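Local coordinates for protein glucose-6-phosphate 1-dehydrogenase (Kluyveromyces lactis, PDB 7E6I) that catalyses the NADP+-dependent oxidation of glucose 6-phosphate to 6-phosphogluconolactone, the first step of the oxidative pentose phosphate pathway, at residues G46-K51 with V84-G89; T12-S17 with F120-P125; D92-Y97 with C133-E138; A28-Y33 with N78-M83. All coordinates share one frame; numbering follows the deposited sequence.

In the fold
All four contacts belong to the nucleotide-binding domain with its parallel sheet. Contacts 1 and 2 join neighbouring strands within that sheet. Contact 2 is buried near its middle. Contact 1 is at its edge and partly buried. Backbone hydrogen bonds dominate both, and strands 43-48 and 10-14 pair directly between them. Contacts 3 and 4 join helices on opposite sides of the sheet. Contact 4 is buried and largely aromatic. Its L29 packs on I13 of contact 2, and helix 74-83 runs straight into strand 84-88 of contact 1. Contact 3 is partly buried. It adds a salt-bridge network to its aromatic packing, while Y97 and L136 meet F14 of contact 2.

Contact 1. Residues G46-K51 with V84-G89; sequences GYARSK and VSYHAG
Y86 reaches across to the loop after strand 43-48, where its OH donates to S50 O at 2.7 Å. The hydroxyl approaches from above the S50 carbonyl plane. Y86 CG lies anti to the backbone N (chi1 -172°), and one face of the ring receives G46 O, offset toward the rim. A48 CB touches the hydroxyl. A88 CB sits at the ring edge, in plane. On the other side of the sheet Y47 and H87 lie side by side, with ring planes at 38° and Y47 CE2 3.8 Å from H87 CD2.

Backbone bonds set this register. G46 N donates to S85 O at 2.8 Å, and H87 N returns a bond to G46 O at 2.9 Å. A48 N to H87 O is weak, but G89 N to A48 O closes at 3.0 Å. Further out, Y47 OH is hydrogen-bonded to P90 O, and H87 NE2 to E99 OE1. Y86 N is hydrogen-bonded to N54 OD1.

This is the parallel pairing of the edge strand 84-88 in a Rossmann-type domain. R49, the first residue after strand 43-48, probably binds NADP+, as in relatives.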
loop_
_atom_site.group_PDB
_atom_site.type_symbol
_atom_site.label_atom_id
_atom_site.label_comp_id
_atom_site.label_asym_id
_atom_site.label_seq_id
_atom_site.Cartn_x
_atom_site.Cartn_y
_atom_site.Cartn_z
ATOM N N GLY A 46 -22.800 10.307 1.814
ATOM C CA GLY A 46 -21.649 11.154 1.616
ATOM C C GLY A 46 -21.803 12.451 2.385
ATOM O O GLY A 46 -22.787 13.165 2.214
ATOM N N TYR A 47 -20.814 12.757 3.220
ATOM C CA TYR A 47 -20.812 13.941 4.071
ATOM C C TYR A 47 -19.631 14.831 3.701
ATOM O O TYR A 47 -18.508 14.340 3.543
ATOM C CB TYR A 47 -20.741 13.522 5.555
ATOM C CG TYR A 47 -20.829 14.616 6.609
ATOM C CD1 TYR A 47 -19.809 15.542 6.774
ATOM C CD2 TYR A 47 -21.909 14.680 7.480
ATOM C CE1 TYR A 47 -19.883 16.523 7.750
ATOM C CE2 TYR A 47 -21.990 15.657 8.459
ATOM C CZ TYR A 47 -20.977 16.573 8.591
ATOM O OH TYR A 47 -21.060 17.548 9.564
ATOM N N ALA A 48 -19.891 16.136 3.562
ATOM C CA ALA A 48 -18.861 17.153 3.335
ATOM C C ALA A 48 -19.463 18.532 3.623
ATOM O O ALA A 48 -20.667 18.669 3.857
ATOM C CB ALA A 48 -18.287 17.084 1.915
ATOM N N ARG A 49 -18.598 19.555 3.625
ATOM C CA ARG A 49 -19.036 20.899 4.001
ATOM C C ARG A 49 -19.880 21.548 2.911
ATOM O O ARG A 49 -20.873 22.217 3.215
ATOM C CB ARG A 49 -17.830 21.785 4.337
ATOM C CG ARG A 49 -16.751 21.095 5.195
ATOM C CD ARG A 49 -15.286 21.427 4.796
ATOM N NE ARG A 49 -15.016 21.427 3.356
ATOM C CZ ARG A 49 -14.875 20.349 2.569
ATOM N NH1 ARG A 49 -15.014 19.118 3.070
ATOM N NH2 ARG A 49 -14.644 20.470 1.278
ATOM N N SER A 50 -19.504 21.370 1.644
ATOM C CA SER A 50 -20.230 21.996 0.546
ATOM C C SER A 50 -21.687 21.555 0.546
ATOM O O SER A 50 -22.062 20.529 1.114
ATOM C CB SER A 50 -19.626 21.639 -0.812
ATOM O OG SER A 50 -18.327 22.171 -0.972
ATOM N N LYS A 51 -22.502 22.321 -0.163
ATOM C CA LYS A 51 -23.945 22.236 -0.025
ATOM C C LYS A 51 -24.602 21.585 -1.230
ATOM O O LYS A 51 -25.505 22.170 -1.830
ATOM C CB LYS A 51 -24.509 23.641 0.180
ATOM C CG LYS A 51 -25.564 23.779 1.249
ATOM C CD LYS A 51 -25.323 25.052 2.058
ATOM C CE LYS A 51 -26.516 25.398 2.944
ATOM N NZ LYS A 51 -27.574 26.169 2.208
ATOM N N VAL A 84 -27.165 5.877 -2.680
ATOM C CA VAL A 84 -26.246 6.923 -2.257
ATOM C C VAL A 84 -27.032 8.199 -2.015
ATOM O O VAL A 84 -27.904 8.566 -2.813
ATOM C CB VAL A 84 -25.163 7.146 -3.326
ATOM C CG1 VAL A 84 -24.465 8.458 -3.105
ATOM C CG2 VAL A 84 -24.188 5.993 -3.325
ATOM N N SER A 85 -26.726 8.879 -0.913
ATOM C CA SER A 85 -27.329 10.159 -0.578
ATOM C C SER A 85 -26.250 11.064 0.001
ATOM O O SER A 85 -25.119 10.630 0.235
ATOM C CB SER A 85 -28.494 9.986 0.399
ATOM O OG SER A 85 -28.023 9.871 1.725
ATOM N N TYR A 86 -26.611 12.337 0.233
ATOM C CA TYR A 86 -25.671 13.361 0.681
ATOM C C TYR A 86 -26.226 14.145 1.864
ATOM O O TYR A 86 -27.415 14.474 1.914
ATOM C CB TYR A 86 -25.324 14.340 -0.443
ATOM C CG TYR A 86 -24.205 15.321 -0.105
ATOM C CD1 TYR A 86 -22.902 15.093 -0.539
ATOM C CD2 TYR A 86 -24.456 16.484 0.630
ATOM C CE1 TYR A 86 -21.880 15.989 -0.246
ATOM C CE2 TYR A 86 -23.434 17.386 0.930
ATOM C CZ TYR A 86 -22.150 17.135 0.488
ATOM O OH TYR A 86 -21.126 18.018 0.777
ATOM N N HIS A 87 -25.344 14.448 2.812
ATOM C CA HIS A 87 -25.653 15.355 3.898
ATOM C C HIS A 87 -24.509 16.343 4.014
ATOM O O HIS A 87 -23.343 15.941 4.020
ATOM C CB HIS A 87 -25.856 14.624 5.228
ATOM C CG HIS A 87 -26.303 15.529 6.334
ATOM N ND1 HIS A 87 -27.616 15.923 6.489
ATOM C CD2 HIS A 87 -25.606 16.148 7.315
ATOM C CE1 HIS A 87 -27.708 16.734 7.528
ATOM N NE2 HIS A 87 -26.502 16.890 8.045
ATOM N N ALA A 88 -24.844 17.627 4.099
ATOM C CA ALA A 88 -23.854 18.687 4.225
ATOM C C ALA A 88 -23.721 19.136 5.676
ATOM O O ALA A 88 -24.678 19.091 6.456
ATOM C CB ALA A 88 -24.223 19.882 3.347
ATOM N N GLY A 89 -22.525 19.590 6.025
ATOM C CA GLY A 89 -22.271 20.054 7.362
ATOM C C GLY A 89 -20.793 20.227 7.609
ATOM O O GLY A 89 -19.950 19.678 6.891
#

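Contact 2. Residues T12-S17 with F120-P125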
loop_
_atom_site.group_PDB
_atom_site.type_symbol
_atom_site.label_atom_id
_atom_site.label_comp_id
_atom_site.label_asym_id
_atom_site.label_seq_id
_atom_site.Cartn_x
_atom_site.Cartn_y
_atom_site.Cartn_z
ATOM N N THR A 12 -20.894 5.794 5.876
ATOM C CA THR A 12 -20.750 7.233 5.688
ATOM C C THR A 12 -19.342 7.541 5.192
ATOM O O THR A 12 -18.360 7.175 5.843
ATOM C CB THR A 12 -21.027 8.001 6.979
ATOM O OG1 THR A 12 -22.262 7.562 7.550
ATOM C CG2 THR A 12 -21.105 9.481 6.693
ATOM N N ILE A 13 -19.249 8.230 4.056
ATOM C CA ILE A 13 -17.972 8.633 3.466
ATOM C C ILE A 13 -17.787 10.118 3.748
ATOM O O ILE A 13 -18.387 10.969 3.085
ATOM C CB ILE A 13 -17.908 8.348 1.962
ATOM C CG1 ILE A 13 -18.054 6.856 1.678
ATOM C CG2 ILE A 13 -16.590 8.834 1.383
ATOM C CD1 ILE A 13 -19.487 6.421 1.520
ATOM N N PHE A 14 -16.945 10.436 4.722
ATOM C CA PHE A 14 -16.603 11.820 4.997
ATOM C C PHE A 14 -15.611 12.338 3.963
ATOM O O PHE A 14 -14.769 11.595 3.451
ATOM C CB PHE A 14 -16.027 11.959 6.401
ATOM C CG PHE A 14 -17.076 11.976 7.482
ATOM C CD1 PHE A 14 -17.610 10.793 7.972
ATOM C CD2 PHE A 14 -17.522 13.175 8.014
ATOM C CE1 PHE A 14 -18.573 10.811 8.974
ATOM C CE2 PHE A 14 -18.480 13.197 9.008
ATOM C CZ PHE A 14 -19.009 12.015 9.491
ATOM N N GLY A 15 -15.717 13.630 3.658
ATOM C CA GLY A 15 -14.957 14.191 2.562
ATOM C C GLY A 15 -15.510 13.801 1.213
ATOM O O GLY A 15 -14.756 13.715 0.240
ATOM N N ALA A 16 -16.820 13.562 1.126
ATOM C CA ALA A 16 -17.389 12.881 -0.033
ATOM C C ALA A 16 -17.201 13.640 -1.339
ATOM O O ALA A 16 -17.264 13.028 -2.408
ATOM C CB ALA A 16 -18.873 12.623 0.198
ATOM N N SER A 17 -16.979 14.943 -1.285
ATOM C CA SER A 17 -16.845 15.757 -2.485
ATOM C C SER A 17 -15.430 15.767 -3.050
ATOM O O SER A 17 -15.218 16.282 -4.153
ATOM C CB SER A 17 -17.284 17.190 -2.178
ATOM O OG SER A 17 -16.530 17.703 -1.085
ATOM N N PHE A 120 -17.475 4.185 8.899
ATOM C CA PHE A 120 -17.123 5.563 8.570
ATOM C C PHE A 120 -15.828 5.555 7.771
ATOM O O PHE A 120 -14.764 5.237 8.313
ATOM C CB PHE A 120 -16.971 6.396 9.839
ATOM C CG PHE A 120 -18.224 6.492 10.645
ATOM C CD1 PHE A 120 -19.232 7.377 10.286
ATOM C CD2 PHE A 120 -18.410 5.680 11.751
ATOM C CE1 PHE A 120 -20.399 7.461 11.027
ATOM C CE2 PHE A 120 -19.577 5.759 12.497
ATOM C CZ PHE A 120 -20.574 6.645 12.133
ATOM N N TYR A 121 -15.915 5.896 6.489
ATOM C CA TYR A 121 -14.731 6.043 5.646
ATOM C C TYR A 121 -14.305 7.509 5.648
ATOM O O TYR A 121 -15.057 8.375 5.189
ATOM C CB TYR A 121 -15.005 5.561 4.218
ATOM C CG TYR A 121 -13.746 5.306 3.424
ATOM C CD1 TYR A 121 -12.845 6.342 3.150
ATOM C CD2 TYR A 121 -13.440 4.026 2.966
ATOM C CE1 TYR A 121 -11.682 6.110 2.440
ATOM C CE2 TYR A 121 -12.275 3.783 2.254
ATOM C CZ TYR A 121 -11.400 4.820 1.990
ATOM O OH TYR A 121 -10.240 4.570 1.279
ATOM N N LEU A 122 -13.090 7.784 6.127
ATOM C CA LEU A 122 -12.635 9.164 6.328
ATOM C C LEU A 122 -11.691 9.580 5.197
ATOM O O LEU A 122 -10.468 9.585 5.337
ATOM C CB LEU A 122 -11.969 9.309 7.694
ATOM C CG LEU A 122 -12.824 9.618 8.922
ATOM C CD1 LEU A 122 -14.038 8.724 9.007
ATOM C CD2 LEU A 122 -11.983 9.484 10.171
ATOM N N ALA A 123 -12.275 9.962 4.058
ATOM C CA ALA A 123 -11.491 10.338 2.879
ATOM C C ALA A 123 -10.964 11.768 3.017
ATOM O O ALA A 123 -11.268 12.663 2.231
ATOM C CB ALA A 123 -12.328 10.183 1.619
ATOM N N LEU A 124 -10.148 11.969 4.040
ATOM C CA LEU A 124 -9.737 13.297 4.467
ATOM C C LEU A 124 -8.273 13.251 4.845
ATOM O O LEU A 124 -7.733 12.174 5.134
ATOM C CB LEU A 124 -10.576 13.772 5.667
ATOM C CG LEU A 124 -12.073 13.982 5.429
ATOM C CD1 LEU A 124 -12.834 14.016 6.731
ATOM C CD2 LEU A 124 -12.279 15.272 4.660
ATOM N N PRO A 125 -7.587 14.391 4.844
ATOM C CA PRO A 125 -6.214 14.434 5.354
ATOM C C PRO A 125 -6.211 14.358 6.870
ATOM O O PRO A 125 -7.227 14.657 7.518
ATOM C CB PRO A 125 -5.696 15.791 4.860
ATOM C CG PRO A 125 -6.925 16.624 4.736
ATOM C CD PRO A 125 -8.026 15.701 4.327
HETATM O O HOH W 1 -11.780 12.875 -0.987
#
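T12 and F14 both bond to the backbone of Y121, which lies opposite I13 in parallel register. Y121 N donates to T12 O, and F14 N donates to Y121 O, both at 2.8 Å. Each donor nitrogen lies nearly along the C=O axis of its acceptor, though the hydrogen bonds are somewhat bent. A123 N to F14 O, at 3.0 Å, is weak and bent. Here strand 117-122 gives way to an inverse gamma turn centred on A123. A water adds a polar link by donating to A123 O at 3.3 Å and, weakly, to G15 O.

The aromatic packing lies on the side of T12, F14, F120 and L122. F14 and F120 point the same way, and F120 CD1 meets the edge of the F14 ring in its plane, 3.7 Å from F14 CE1. T12 CB rests 3.8 Å from the same F120 CD1. I13 CG1 touches Y121 CB more loosely on the other side of the sheet. L124 spreads its two methyls, with CD1 against F14 CB and CD2 3.6 Å from G15 CA. G15, with positive phi (75°), starts the glycine-rich turn whose residues probably bind NADP+.

Around this central pair, helix 19-34 packs on I13 and Y121. Helix 126-139 covers F14, F120 and L122 from the opposite side. Strand 43-48 borders strand 10-14, and strand 146-152 borders strand 117-122.

Contact 3. Residues D92-Y97 with C133-E138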
loop_
_atom_site.group_PDB
_atom_site.type_symbol
_atom_site.label_atom_id
_atom_site.label_comp_id
_atom_site.label_asym_id
_atom_site.label_seq_id
_atom_site.Cartn_x
_atom_site.Cartn_y
_atom_site.Cartn_z
ATOM N N ASP A 92 -16.284 20.583 11.934
ATOM C CA ASP A 92 -15.830 21.325 13.101
ATOM C C ASP A 92 -16.863 21.414 14.219
ATOM O O ASP A 92 -16.523 21.880 15.312
ATOM C CB ASP A 92 -15.467 22.748 12.658
ATOM C CG ASP A 92 -14.226 23.266 13.320
ATOM O OD1 ASP A 92 -13.182 23.355 12.640
ATOM O OD2 ASP A 92 -14.295 23.602 14.521
ATOM N N SER A 93 -18.110 21.014 13.973
ATOM C CA SER A 93 -19.202 21.395 14.855
ATOM C C SER A 93 -20.245 20.291 14.919
ATOM O O SER A 93 -20.491 19.587 13.936
ATOM C CB SER A 93 -19.852 22.705 14.387
ATOM O OG SER A 93 -20.430 23.408 15.474
ATOM N N ASP A 94 -20.905 20.201 16.077
ATOM C CA ASP A 94 -21.744 19.053 16.399
ATOM C C ASP A 94 -23.059 19.012 15.629
ATOM O O ASP A 94 -23.707 17.962 15.612
ATOM C CB ASP A 94 -22.062 19.029 17.897
ATOM C CG ASP A 94 -20.831 19.226 18.771
ATOM O OD1 ASP A 94 -19.772 18.610 18.504
ATOM O OD2 ASP A 94 -20.934 19.990 19.749
ATOM N N GLU A 95 -23.491 20.117 15.015
ATOM C CA GLU A 95 -24.822 20.117 14.407
ATOM C C GLU A 95 -24.887 19.171 13.221
ATOM O O GLU A 95 -25.916 18.523 12.998
ATOM C CB GLU A 95 -25.241 21.529 13.978
ATOM C CG GLU A 95 -24.293 22.235 13.030
ATOM C CD GLU A 95 -23.286 23.082 13.777
ATOM O OE1 GLU A 95 -22.464 23.767 13.114
ATOM O OE2 GLU A 95 -23.323 23.057 15.033
ATOM N N GLY A 96 -23.806 19.081 12.448
ATOM C CA GLY A 96 -23.792 18.143 11.340
ATOM C C GLY A 96 -23.904 16.706 11.806
ATOM O O GLY A 96 -24.659 15.915 11.233
ATOM N N TYR A 97 -23.177 16.360 12.872
ATOM C CA TYR A 97 -23.168 14.981 13.355
ATOM C C TYR A 97 -24.501 14.608 13.988
ATOM O O TYR A 97 -24.982 13.483 13.813
ATOM C CB TYR A 97 -22.005 14.783 14.328
ATOM C CG TYR A 97 -20.681 15.041 13.644
ATOM C CD1 TYR A 97 -20.213 16.338 13.463
ATOM C CD2 TYR A 97 -19.920 13.995 13.140
ATOM C CE1 TYR A 97 -19.020 16.590 12.818
ATOM C CE2 TYR A 97 -18.714 14.234 12.494
ATOM C CZ TYR A 97 -18.269 15.535 12.337
ATOM O OH TYR A 97 -17.071 15.779 11.696
ATOM N N CYS A 133 -13.016 12.425 14.132
ATOM C CA CYS A 133 -13.034 11.313 15.079
ATOM C C CYS A 133 -13.584 11.755 16.429
ATOM O O CYS A 133 -14.440 11.077 17.009
ATOM C CB CYS A 133 -11.635 10.713 15.215
ATOM S SG CYS A 133 -11.203 9.634 13.808
ATOM N N SER A 134 -13.110 12.899 16.939
ATOM C CA SER A 134 -13.714 13.498 18.126
ATOM C C SER A 134 -15.223 13.606 17.978
ATOM O O SER A 134 -15.982 13.119 18.827
ATOM C CB SER A 134 -13.124 14.885 18.391
ATOM O OG SER A 134 -11.738 14.804 18.638
ATOM N N LYS A 135 -15.677 14.226 16.892
ATOM C CA LYS A 135 -17.105 14.464 16.725
ATOM C C LYS A 135 -17.892 13.157 16.682
ATOM O O LYS A 135 -18.926 13.024 17.346
ATOM C CB LYS A 135 -17.340 15.287 15.467
ATOM C CG LYS A 135 -16.784 16.693 15.540
ATOM C CD LYS A 135 -17.569 17.543 16.508
ATOM C CE LYS A 135 -16.700 18.655 17.065
ATOM N NZ LYS A 135 -17.027 18.972 18.478
ATOM N N LEU A 136 -17.423 12.177 15.902
ATOM C CA LEU A 136 -18.084 10.874 15.881
ATOM C C LEU A 136 -18.150 10.262 17.274
ATOM O O LEU A 136 -19.168 9.674 17.659
ATOM C CB LEU A 136 -17.359 9.924 14.933
ATOM C CG LEU A 136 -17.455 10.178 13.438
ATOM C CD1 LEU A 136 -16.469 9.253 12.719
ATOM C CD2 LEU A 136 -18.874 9.958 12.962
ATOM N N LYS A 137 -17.071 10.386 18.042
ATOM C CA LYS A 137 -17.050 9.820 19.385
ATOM C C LYS A 137 -17.930 10.614 20.349
ATOM O O LYS A 137 -18.562 10.022 21.227
ATOM C CB LYS A 137 -15.605 9.747 19.880
ATOM C CG LYS A 137 -15.409 9.000 21.178
ATOM C CD LYS A 137 -15.872 7.539 21.112
ATOM C CE LYS A 137 -15.419 6.780 22.364
ATOM N NZ LYS A 137 -15.724 5.321 22.297
ATOM N N GLU A 138 -17.987 11.942 20.209
ATOM C CA GLU A 138 -18.824 12.753 21.091
ATOM C C GLU A 138 -20.307 12.640 20.754
ATOM O O GLU A 138 -21.146 12.729 21.657
ATOM C CB GLU A 138 -18.413 14.235 21.037
ATOM C CG GLU A 138 -16.911 14.542 21.274
ATOM C CD GLU A 138 -16.432 15.875 20.633
ATOM O OE1 GLU A 138 -15.697 16.651 21.294
ATOM O OE2 GLU A 138 -16.780 16.151 19.459
#
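K135 reaches D94 and Y97 through a bent chain. Its CG lies beside its own backbone N, anti to the carbonyl carbon (chi1 -66°). The chain bends at chi2 (-70°), which turns CD toward D94, and again at chi4. D94 has its CG beside its own backbone N as well. The two side chains cross at about a right angle, with K135 NZ 2.8 Å from D94 OD1. This is a salt bridge on the syn side of the carboxylate. K135 NZ makes a second salt bridge to E138 OE2 at 3.0 Å, one helical turn further on.

The base of the lysine does different work. K135 CB stands over the centre of the Y97 ring, 3.3 Å from the centroid and 12° off the ring normal, in a CH-pi contact. K135 CG continues past the rim, 3.5 Å from Y97 CE1. L136 CD2 adds an apolar touch at Y97 CD2. The Y97 hydroxyl is hydrogen-bonded to Y91 O, and D94 OD1 also accepts from N139 ND2.

The contact joins the first turn of helix 94-110 to helix 126-139. One lysine serves as both apolar cover and charged link. D94 OD1 and E138 OE2 lie 4.0 Å apart, and the shared ammonium probably offsets their repulsion. N139 should further steady the D94 carboxylate.

Contact 4. Residues A28-Y33 with N78-M83; sequences ALFGLY and NEFLSM
E79, whose CB packs 3.4 Å from Y33 OH, has its backbone O gripped twice by S82. S82 OG donates to E79 O at 2.9 Å, and S82 N adds a weak bond. The E79 and Y33 side chains cross at about a right angle, with the carboxylate and ring planes 84° apart.

F80 carries most of the packing. Its CG lies anti to the backbone N (chi1 174°), and its ring reaches to helix 19-34. One ring face is covered by F30: CA sits over the centre, and CB makes a CH-pi contact at 3.9 Å from the centroid. The F30 and F80 rings themselves meet obliquely, with F30 CD1 3.7 Å from F80 CB. At the far end of the ring, F80 CZ touches L29 CB, also at 3.7 Å. Y33 CD2 passes F80 CB at 4.0 Å, the two side chains running opposite ways. M83 SD comes to the Y33 ring obliquely, 3.6 Å from Y33 CE1, in a Met-aromatic contact.

The axes of segments 28-33 and 78-83 pass 10.3 Å apart at 125°, and large aromatic side chains fill the interface between them. Beneath it lies the parallel sheet: L29 packs on I11, I13 and I44, and F80 also touches I44. Helix 74-83 then leads directly into strand 84-88. On another side of helix 19-34, A28 and L32 meet helix 414-423.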
loop_
_atom_site.group_PDB
_atom_site.type_symbol
_atom_site.label_atom_id
_atom_site.label_comp_id
_atom_site.label_asym_id
_atom_site.label_seq_id
_atom_site.Cartn_x
_atom_site.Cartn_y
_atom_site.Cartn_z
ATOM N N ALA A 28 -15.070 2.092 -5.724
ATOM C CA ALA A 28 -14.824 0.802 -5.089
ATOM C C ALA A 28 -16.101 0.239 -4.485
ATOM O O ALA A 28 -16.364 -0.967 -4.580
ATOM C CB ALA A 28 -13.737 0.921 -4.017
ATOM N N LEU A 29 -16.893 1.093 -3.834
ATOM C CA LEU A 29 -18.176 0.642 -3.309
ATOM C C LEU A 29 -19.045 0.082 -4.421
ATOM O O LEU A 29 -19.742 -0.919 -4.227
ATOM C CB LEU A 29 -18.900 1.789 -2.613
ATOM C CG LEU A 29 -18.508 2.040 -1.169
ATOM C CD1 LEU A 29 -19.176 3.309 -0.663
ATOM C CD2 LEU A 29 -18.915 0.854 -0.343
ATOM N N PHE A 30 -19.007 0.706 -5.598
ATOM C CA PHE A 30 -19.828 0.226 -6.702
ATOM C C PHE A 30 -19.342 -1.130 -7.194
ATOM O O PHE A 30 -20.142 -2.051 -7.390
ATOM C CB PHE A 30 -19.832 1.235 -7.846
ATOM C CG PHE A 30 -20.445 0.697 -9.100
ATOM C CD1 PHE A 30 -21.770 0.263 -9.104
ATOM C CD2 PHE A 30 -19.694 0.583 -10.260
ATOM C CE1 PHE A 30 -22.342 -0.256 -10.256
ATOM C CE2 PHE A 30 -20.255 0.067 -11.411
ATOM C CZ PHE A 30 -21.585 -0.353 -11.412
ATOM N N GLY A 31 -18.030 -1.266 -7.403
ATOM C CA GLY A 31 -17.484 -2.542 -7.836
ATOM C C GLY A 31 -17.895 -3.684 -6.931
ATOM O O GLY A 31 -18.291 -4.749 -7.402
ATOM N N LEU A 32 -17.810 -3.474 -5.620
ATOM C CA LEU A 32 -18.301 -4.471 -4.680
ATOM C C LEU A 32 -19.780 -4.755 -4.912
ATOM O O LEU A 32 -20.211 -5.918 -4.868
ATOM C CB LEU A 32 -18.065 -3.992 -3.251
ATOM C CG LEU A 32 -16.676 -4.201 -2.653
ATOM C CD1 LEU A 32 -16.539 -3.426 -1.343
ATOM C CD2 LEU A 32 -16.439 -5.662 -2.416
ATOM N N TYR A 33 -20.575 -3.705 -5.172
ATOM C CA TYR A 33 -22.005 -3.899 -5.405
ATOM C C TYR A 33 -22.246 -4.606 -6.734
ATOM O O TYR A 33 -23.002 -5.585 -6.806
ATOM C CB TYR A 33 -22.745 -2.554 -5.367
ATOM C CG TYR A 33 -24.224 -2.689 -5.681
ATOM C CD1 TYR A 33 -25.132 -3.064 -4.692
ATOM C CD2 TYR A 33 -24.714 -2.469 -6.968
ATOM C CE1 TYR A 33 -26.491 -3.204 -4.974
ATOM C CE2 TYR A 33 -26.068 -2.615 -7.257
ATOM C CZ TYR A 33 -26.946 -2.979 -6.253
ATOM O OH TYR A 33 -28.287 -3.120 -6.521
ATOM N N ASN A 78 -27.424 2.505 -11.909
ATOM C CA ASN A 78 -28.526 3.300 -11.374
ATOM C C ASN A 78 -29.023 2.729 -10.055
ATOM O O ASN A 78 -29.389 3.484 -9.148
ATOM C CB ASN A 78 -29.662 3.380 -12.389
ATOM C CG ASN A 78 -29.197 3.892 -13.732
ATOM O OD1 ASN A 78 -28.498 4.906 -13.824
ATOM N ND2 ASN A 78 -29.582 3.191 -14.790
ATOM N N GLU A 79 -29.045 1.401 -9.936
ATOM C CA GLU A 79 -29.351 0.767 -8.658
ATOM C C GLU A 79 -28.458 1.318 -7.553
ATOM O O GLU A 79 -28.939 1.758 -6.502
ATOM C CB GLU A 79 -29.159 -0.739 -8.778
ATOM C CG GLU A 79 -30.400 -1.533 -9.024
ATOM C CD GLU A 79 -30.079 -2.991 -9.235
ATOM O OE1 GLU A 79 -29.189 -3.282 -10.063
ATOM O OE2 GLU A 79 -30.699 -3.843 -8.562
ATOM N N PHE A 80 -27.143 1.311 -7.795
ATOM C CA PHE A 80 -26.178 1.746 -6.792
ATOM C C PHE A 80 -26.372 3.218 -6.431
ATOM O O PHE A 80 -26.425 3.575 -5.247
ATOM C CB PHE A 80 -24.764 1.498 -7.315
ATOM C CG PHE A 80 -23.687 2.035 -6.430
ATOM C CD1 PHE A 80 -23.380 1.408 -5.231
ATOM C CD2 PHE A 80 -22.979 3.170 -6.790
ATOM C CE1 PHE A 80 -22.389 1.900 -4.413
ATOM C CE2 PHE A 80 -21.981 3.666 -5.972
ATOM C CZ PHE A 80 -21.686 3.031 -4.783
ATOM N N LEU A 81 -26.464 4.089 -7.443
ATOM C CA LEU A 81 -26.630 5.517 -7.188
ATOM C C LEU A 81 -27.847 5.783 -6.315
ATOM O O LEU A 81 -27.829 6.677 -5.463
ATOM C CB LEU A 81 -26.735 6.278 -8.512
ATOM C CG LEU A 81 -25.469 6.248 -9.375
ATOM C CD1 LEU A 81 -25.507 7.291 -10.483
ATOM C CD2 LEU A 81 -24.255 6.469 -8.506
ATOM N N SER A 82 -28.904 4.992 -6.488
ATOM C CA SER A 82 -30.103 5.168 -5.680
ATOM C C SER A 82 -29.877 4.839 -4.209
ATOM O O SER A 82 -30.671 5.267 -3.368
ATOM C CB SER A 82 -31.236 4.306 -6.234
ATOM O OG SER A 82 -31.358 3.107 -5.493
ATOM N N MET A 83 -28.830 4.087 -3.872
ATOM C CA MET A 83 -28.490 3.839 -2.474
ATOM C C MET A 83 -27.644 4.947 -1.865
ATOM O O MET A 83 -27.441 4.957 -0.647
ATOM C CB MET A 83 -27.755 2.504 -2.339
ATOM C CG MET A 83 -28.122 1.519 -3.420
ATOM S SD MET A 83 -27.163 -0.011 -3.353
ATOM C CE MET A 83 -27.325 -0.464 -1.638
#